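Local coordinates for galectin (Ovis aries, PDB 6N44), which binds beta-D-galactose as a galectin lectin and forms oligomers that are critical for its anti-parasitic activity in the host, at residues E91-V96 against Q102-N107. Numbering follows the deposited sequence.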
loop_
_atom_site.group_PDB
_atom_site.type_symbol
_atom_site.label_atom_id
_atom_site.label_comp_id
_atom_site.label_asym_id
_atom_site.label_seq_id
_atom_site.Cartn_x
_atom_site.Cartn_y
_atom_site.Cartn_z
ATOM N N GLU A 91 9.887 5.725 -9.539
ATOM C CA GLU A 91 9.219 4.848 -8.596
ATOM C C GLU A 91 7.835 4.511 -9.129
ATOM O O GLU A 91 6.981 5.396 -9.259
ATOM C CB GLU A 91 9.113 5.506 -7.224
ATOM C CG GLU A 91 8.345 4.672 -6.248
ATOM C CD GLU A 91 8.235 5.356 -4.899
ATOM O OE1 GLU A 91 7.101 5.460 -4.388
ATOM O OE2 GLU A 91 9.283 5.808 -4.377
ATOM N N LEU A 92 7.614 3.239 -9.426
ATOM C CA LEU A 92 6.347 2.746 -9.940
ATOM C C LEU A 92 5.655 1.953 -8.835
ATOM O O LEU A 92 6.231 0.996 -8.298
ATOM C CB LEU A 92 6.579 1.892 -11.185
ATOM C CG LEU A 92 5.435 1.022 -11.703
ATOM C CD1 LEU A 92 4.245 1.866 -12.195
ATOM C CD2 LEU A 92 5.963 0.128 -12.811
ATOM N N GLN A 93 4.428 2.352 -8.496
ATOM C CA GLN A 93 3.650 1.693 -7.449
ATOM C C GLN A 93 2.372 1.097 -8.012
ATOM O O GLN A 93 1.635 1.777 -8.741
ATOM C CB GLN A 93 3.266 2.669 -6.336
ATOM C CG GLN A 93 4.378 3.054 -5.396
ATOM C CD GLN A 93 3.903 4.123 -4.437
ATOM O OE1 GLN A 93 3.676 5.274 -4.841
ATOM N NE2 GLN A 93 3.689 3.740 -3.171
ATOM N N PHE A 94 2.077 -0.142 -7.617
ATOM C CA PHE A 94 0.778 -0.753 -7.851
ATOM C C PHE A 94 0.097 -0.960 -6.513
ATOM O O PHE A 94 0.668 -1.564 -5.600
ATOM C CB PHE A 94 0.887 -2.101 -8.588
ATOM C CG PHE A 94 1.486 -1.997 -9.958
ATOM C CD1 PHE A 94 2.861 -2.075 -10.134
ATOM C CD2 PHE A 94 0.680 -1.819 -11.066
ATOM C CE1 PHE A 94 3.436 -1.984 -11.404
ATOM C CE2 PHE A 94 1.236 -1.724 -12.346
ATOM C CZ PHE A 94 2.624 -1.811 -12.515
ATOM N N LEU A 95 -1.122 -0.466 -6.409
ATOM C CA LEU A 95 -1.956 -0.631 -5.232
ATOM C C LEU A 95 -3.092 -1.570 -5.592
ATOM O O LEU A 95 -3.903 -1.243 -6.462
ATOM C CB LEU A 95 -2.491 0.728 -4.779
ATOM C CG LEU A 95 -3.277 0.753 -3.478
ATOM C CD1 LEU A 95 -2.454 0.166 -2.330
ATOM C CD2 LEU A 95 -3.695 2.206 -3.203
ATOM N N VAL A 96 -3.142 -2.735 -4.946
ATOM C CA VAL A 96 -4.213 -3.696 -5.191
ATOM C C VAL A 96 -5.339 -3.430 -4.192
ATOM O O VAL A 96 -5.145 -3.507 -2.973
ATOM C CB VAL A 96 -3.709 -5.147 -5.100
ATOM C CG1 VAL A 96 -4.784 -6.102 -5.564
ATOM C CG2 VAL A 96 -2.440 -5.327 -5.934
ATOM N N GLN A 102 -4.526 0.313 -8.690
ATOM C CA GLN A 102 -4.215 1.718 -8.915
ATOM C C GLN A 102 -2.718 1.845 -9.177
ATOM O O GLN A 102 -1.907 1.194 -8.512
ATOM C CB GLN A 102 -4.627 2.588 -7.724
ATOM C CG GLN A 102 -6.098 2.465 -7.304
ATOM C CD GLN A 102 -6.536 3.591 -6.354
ATOM O OE1 GLN A 102 -5.704 4.242 -5.731
ATOM N NE2 GLN A 102 -7.843 3.828 -6.264
ATOM N N VAL A 103 -2.354 2.665 -10.157
ATOM C CA VAL A 103 -0.970 2.797 -10.586
ATOM C C VAL A 103 -0.514 4.221 -10.319
ATOM O O VAL A 103 -1.201 5.184 -10.686
ATOM C CB VAL A 103 -0.795 2.432 -12.075
ATOM C CG1 VAL A 103 0.692 2.441 -12.460
ATOM C CG2 VAL A 103 -1.420 1.076 -12.365
ATOM N N PHE A 104 0.649 4.344 -9.690
ATOM C CA PHE A 104 1.293 5.611 -9.394
ATOM C C PHE A 104 2.720 5.552 -9.910
ATOM O O PHE A 104 3.370 4.503 -9.856
ATOM C CB PHE A 104 1.323 5.914 -7.877
ATOM C CG PHE A 104 -0.029 5.953 -7.238
ATOM C CD1 PHE A 104 -0.646 7.170 -6.963
ATOM C CD2 PHE A 104 -0.690 4.775 -6.920
ATOM C CE1 PHE A 104 -1.905 7.212 -6.356
ATOM C CE2 PHE A 104 -1.950 4.804 -6.322
ATOM C CZ PHE A 104 -2.556 6.037 -6.050
ATOM N N VAL A 105 3.196 6.681 -10.414
ATOM C CA VAL A 105 4.591 6.864 -10.762
ATOM C C VAL A 105 5.065 8.135 -10.071
ATOM O O VAL A 105 4.443 9.192 -10.220
ATOM C CB VAL A 105 4.792 6.957 -12.286
ATOM C CG1 VAL A 105 6.256 7.257 -12.589
ATOM C CG2 VAL A 105 4.328 5.672 -12.980
ATOM N N ASN A 106 6.156 8.033 -9.316
ATOM C CA ASN A 106 6.722 9.172 -8.588
ATOM C C ASN A 106 5.650 9.903 -7.779
ATOM O O ASN A 106 5.538 11.128 -7.805
ATOM C CB ASN A 106 7.439 10.118 -9.547
ATOM C CG ASN A 106 8.563 9.423 -10.301
ATOM O OD1 ASN A 106 9.205 8.535 -9.761
ATOM N ND2 ASN A 106 8.783 9.806 -11.557
ATOM N N ASN A 107 4.836 9.125 -7.068
ATOM C CA ASN A 107 3.802 9.626 -6.165
ATOM C C ASN A 107 2.628 10.277 -6.891
ATOM O O ASN A 107 1.808 10.921 -6.243
ATOM C CB ASN A 107 4.377 10.619 -5.136
ATOM C CG ASN A 107 5.527 10.024 -4.328
ATOM O OD1 ASN A 107 5.480 8.859 -3.916
ATOM N ND2 ASN A 107 6.571 10.824 -4.099
HETATM O O HOH W 1 5.064 6.321 -6.897
HETATM O O HOH W 2 7.566 8.441 -2.790
#
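Asn106 turns CG beside its own backbone N (chi1 -59°), and this carries OD1 back to the N-H of Glu91. That bond, Glu91 N to Asn106 OD1, is 2.9 Å long. Asn106 N returns a bond of 2.8 Å to Glu91 O, so one residue grips both polar backbone atoms of Glu91 where the strand pairing ends. Leu92 sets CG anti to its N (chi1 166°). Its CD1 thereby reaches Val103 CG1 at 3.6 Å and also touches Val105 CG2. Beside it, Phe94 CD2 lies 3.8 Å from Val103 CG2. These side chains face the other sheet of the galectin sandwich, where Phe42 and Phe56 meet the Phe94 ring edge-to-face. Gln93, Leu95, Gln102 and Phe104 lie on the reverse face. Leu95 CB sits at the edge of the Phe104 ring. Gln93 and Phe104 pair through two backbone bonds, and Gln93 N to Phe104 O is nearly straight (178°). Water 1 accepts from Asn107 N and lies 2.7 Å from Gln93 OE1. Gln93 NE2 bonds Cys19 O of the second subunit. The backbone bonds fix the register, which holds Leu92, Phe94, Val103 and Val105 in the apolar interior and offers that subunit polar Gln93 beside apolar Leu95 and Phe104.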